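Local coordinates for protein putative phosphatase (DUF442) (Shewanella putrefaciens, PDB 3GXG) that is a putative phosphatase of the DSP-PTPase family, probably hydrolysing phosphate esters on a substrate not yet identified, at residues L47-S52 / N107-A112. Sequence-based numbering, arbitrary orientation.
With SO4 (sulfate ion), chain E; EDO (1,2-ethanediol), chain K.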
ATOM      1  N   LEU A  47       5.108  -2.095   2.388  1.00 10.35           N
ATOM      2  CA  LEU A  47       5.797  -2.686   1.237  1.00 10.95           C
ATOM      3  C   LEU A  47       7.113  -2.049   0.848  1.00  9.62           C
ATOM      4  O   LEU A  47       7.751  -2.496  -0.119  1.00 12.41           O
ATOM      5  CB  LEU A  47       4.881  -2.625   0.003  1.00  7.92           C
ATOM      6  CG  LEU A  47       3.497  -3.246   0.184  1.00 10.31           C
ATOM      7  CD1 LEU A  47       2.664  -3.102  -1.073  1.00 10.01           C
ATOM      8  CD2 LEU A  47       3.524  -4.709   0.669  1.00 10.04           C
HETATM    9  N   MSE A  48       7.489  -0.991   1.556  1.00 10.81           N
HETATM   10  CA  MSE A  48       8.672  -0.197   1.221  1.00 10.98           C
HETATM   11  C   MSE A  48       9.870  -0.756   1.985  1.00 12.50           C
HETATM   12  O   MSE A  48       9.848  -0.783   3.234  1.00 13.72           O
HETATM   13  CB  MSE A  48       8.465   1.265   1.588  1.00 12.78           C
HETATM   14  CG  MSE A  48       9.696   2.081   1.255  1.00 14.37           C
HETATM   15 SE   MSE A  48       9.551   3.944   1.744  0.85 17.37          SE
HETATM   16  CE  MSE A  48       9.209   3.679   3.561  1.00 18.55           C
ATOM     17  N   PRO A  49      10.930  -1.172   1.261  1.00 13.10           N
ATOM     18  CA  PRO A  49      12.072  -1.736   1.987  1.00 13.70           C
ATOM     19  C   PRO A  49      12.722  -0.763   2.963  1.00 12.86           C
ATOM     20  O   PRO A  49      12.857   0.441   2.679  1.00 12.61           O
ATOM     21  CB  PRO A  49      13.042  -2.119   0.865  1.00 14.36           C
ATOM     22  CG  PRO A  49      12.124  -2.417  -0.325  1.00 14.48           C
ATOM     23  CD  PRO A  49      11.034  -1.385  -0.199  1.00 11.48           C
ATOM     24  N   ASP A  50      13.114  -1.281   4.129  1.00 13.10           N
ATOM     25  CA  ASP A  50      13.784  -0.468   5.135  1.00 14.43           C
ATOM     26  C   ASP A  50      15.084   0.196   4.624  1.00 14.54           C
ATOM     27  O   ASP A  50      15.504   1.226   5.145  1.00 15.73           O
ATOM     28  CB  ASP A  50      14.083  -1.324   6.372  1.00 14.83           C
ATOM     29  CG  ASP A  50      12.843  -1.633   7.214  1.00 17.16           C
ATOM     30  OD1 ASP A  50      11.842  -0.884   7.147  1.00 17.39           O
ATOM     31  OD2 ASP A  50      12.894  -2.603   7.991  1.00 24.03           O
ATOM     32  N   SER A  51      15.694  -0.361   3.585  1.00 16.35           N
ATOM     33  CA  SER A  51      16.901   0.216   2.988  1.00 17.43           C
ATOM     34  C   SER A  51      16.637   1.458   2.155  1.00 19.97           C
ATOM     35  O   SER A  51      17.588   2.146   1.783  1.00 21.62           O
ATOM     36  CB  SER A  51      17.584  -0.820   2.105  1.00 21.02           C
ATOM     37  OG  SER A  51      16.718  -1.222   1.056  1.00 18.67           O
ATOM     38  N   SER A  52      15.372   1.732   1.818  1.00 18.42           N
ATOM     39  CA  SER A  52      15.055   2.914   1.038  0.50 19.51           C
ATOM     40  C   SER A  52      15.448   4.179   1.799  1.00 20.13           C
ATOM     41  O   SER A  52      15.350   4.245   3.030  1.00 17.62           O
ATOM     42  CB  SER A  52      13.576   2.936   0.679  0.50 20.43           C
ATOM     43  OG  SER A  52      13.233   1.687   0.116  0.50 16.16           O
ATOM     44  N   ASN A 107       2.365   5.368  -2.953  1.00  9.69           N
ATOM     45  CA  ASN A 107       1.197   4.517  -3.265  1.00  7.36           C
ATOM     46  C   ASN A 107       1.233   3.917  -4.681  1.00  9.12           C
ATOM     47  O   ASN A 107       0.190   3.569  -5.215  1.00  9.83           O
ATOM     48  CB  ASN A 107      -0.123   5.279  -3.032  1.00  9.75           C
ATOM     49  CG  ASN A 107      -1.309   4.352  -2.741  1.00 10.66           C
ATOM     50  OD1 ASN A 107      -1.153   3.156  -2.604  1.00 10.58           O
ATOM     51  ND2 ASN A 107      -2.499   4.929  -2.661  1.00 10.21           N
ATOM     52  N   TYR A 108       2.415   3.706  -5.252  1.00  7.48           N
ATOM     53  CA  TYR A 108       2.471   2.880  -6.479  1.00  9.51           C
ATOM     54  C   TYR A 108       2.349   1.373  -6.152  1.00  8.62           C
ATOM     55  O   TYR A 108       1.385   0.701  -6.535  1.00  9.76           O
ATOM     56  CB  TYR A 108       3.748   3.162  -7.299  1.00  7.67           C
ATOM     57  CG  TYR A 108       3.789   4.537  -7.931  1.00  9.58           C
ATOM     58  CD1 TYR A 108       4.160   5.639  -7.204  1.00 12.70           C
ATOM     59  CD2 TYR A 108       3.459   4.699  -9.242  1.00 11.70           C
ATOM     60  CE1 TYR A 108       4.213   6.909  -7.783  1.00 14.74           C
ATOM     61  CE2 TYR A 108       3.489   5.950  -9.854  1.00 11.92           C
ATOM     62  CZ  TYR A 108       3.843   7.056  -9.100  1.00  9.94           C
ATOM     63  OH  TYR A 108       3.886   8.293  -9.715  1.00 12.60           O
ATOM     64  N   ARG A 109       3.329   0.847  -5.412  1.00  7.96           N
ATOM     65  CA  ARG A 109       3.287  -0.561  -5.006  1.00  7.95           C
ATOM     66  C   ARG A 109       1.999  -0.921  -4.288  1.00  8.54           C
ATOM     67  O   ARG A 109       1.375  -1.967  -4.563  1.00  7.81           O
ATOM     68  CB  ARG A 109       4.469  -0.869  -4.083  1.00  8.32           C
ATOM     69  CG  ARG A 109       5.793  -0.972  -4.874  1.00  8.91           C
ATOM     70  CD  ARG A 109       7.057  -1.027  -4.012  1.00 12.88           C
ATOM     71  NE  ARG A 109       7.445   0.292  -3.551  1.00 13.87           N
ATOM     72  CZ  ARG A 109       8.661   0.599  -3.132  1.00 11.06           C
ATOM     73  NH1 ARG A 109       9.610  -0.316  -3.092  1.00 12.39           N
ATOM     74  NH2 ARG A 109       8.946   1.851  -2.764  1.00 15.26           N
ATOM     75  N   ALA A 110       1.602  -0.074  -3.330  1.00  8.96           N
ATOM     76  CA  ALA A 110       0.456  -0.403  -2.468  1.00  8.32           C
ATOM     77  C   ALA A 110      -0.872  -0.416  -3.270  1.00  8.35           C
ATOM     78  O   ALA A 110      -1.682  -1.311  -3.111  1.00  9.29           O
ATOM     79  CB  ALA A 110       0.405   0.571  -1.277  1.00  8.27           C
ATOM     80  N   SER A 111      -1.095   0.568  -4.132  1.00  7.86           N
ATOM     81  CA  SER A 111      -2.299   0.557  -4.964  1.00  8.42           C
ATOM     82  C   SER A 111      -2.349  -0.631  -5.903  1.00  9.30           C
ATOM     83  O   SER A 111      -3.413  -1.185  -6.110  1.00  9.27           O
ATOM     84  CB  SER A 111      -2.531   1.876  -5.711  1.00  9.40           C
ATOM     85  OG  SER A 111      -1.555   2.135  -6.698  1.00  9.10           O
ATOM     86  N   ALA A 112      -1.210  -0.997  -6.491  1.00 10.02           N
ATOM     87  CA  ALA A 112      -1.148  -2.177  -7.355  1.00  9.87           C
ATOM     88  C   ALA A 112      -1.473  -3.473  -6.570  1.00  9.31           C
ATOM     89  O   ALA A 112      -2.194  -4.333  -7.045  1.00  8.61           O
ATOM     90  CB  ALA A 112       0.241  -2.265  -8.007  1.00  9.36           C
TER
HETATM   91  S   SO4 E 201       6.240   3.654  -4.246  1.00 12.31           S
HETATM   92  O1  SO4 E 201       6.778   3.488  -2.907  1.00 13.13           O
HETATM   93  O2  SO4 E 201       5.047   4.473  -4.142  1.00 10.93           O
HETATM   94  O3  SO4 E 201       7.263   4.321  -5.055  1.00 13.92           O
HETATM   95  O4  SO4 E 201       5.890   2.302  -4.781  1.00 12.69           O
HETATM   96  C1  EDO K 217      15.519  -4.963   4.811  1.00 35.26           C
HETATM   97  O1  EDO K 217      14.363  -5.741   4.567  1.00 33.36           O
HETATM   98  C2  EDO K 217      16.050  -4.543   3.472  1.00 36.71           C
HETATM   99  O2  EDO K 217      15.571  -3.233   3.225  1.00 25.72           O
HETATM  100  O   HOH W   1      12.096   1.654  -2.187  1.00 12.61           O
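Leu47 and Arg109 touch where the loop after strand 43-46 meets the first turn of helix 108-120. The tightly packed part combines an apolar patch with the Arg109 side chain. Leu47 CD1 lies 3.8 Å from Ala110 CA and 4.3 Å from Ala110 CB, and Leu47 and Ala110 both rest on Val102 of strand 100-103. The bend of Arg109 at chi3 (-80°) turns its guanidinium against the loop. Met48 CA sits over one face, 4.3 Å above the plane and offset toward the rim, while Pro49 CD approaches Arg109 NH1 obliquely at 3.4 Å. No hydrogen bond joins the two segments directly; NH1 is hydrogen-bonded to Val75 O.

The loose side is the beta turn from Pro49 to Ser52, whose Asp50 and Ser51 are exposed. There the link is a water, which accepts from Arg109 NH2 at 3.2 Å and, in one of two Ser52 conformers, lies 2.6 Å from Ser52 OG.

The sulfate lies at the helix N-terminus. Arg109 NH2 reaches its O1 in the guanidinium plane at 2.7 Å and 167°, and Arg109 NE and N converge on O4. Tyr108 N, Leu105 N and Ala106 N also donate; the Cys104-Arg109 loop resembles a phosphatase P-loop, as C-x4-R rather than the usual C-x5-R. The sulfate probably mimics a substrate phosphate, with Arg109, its rotation fixed by sulfate and Val75 O, helping to balance its charge.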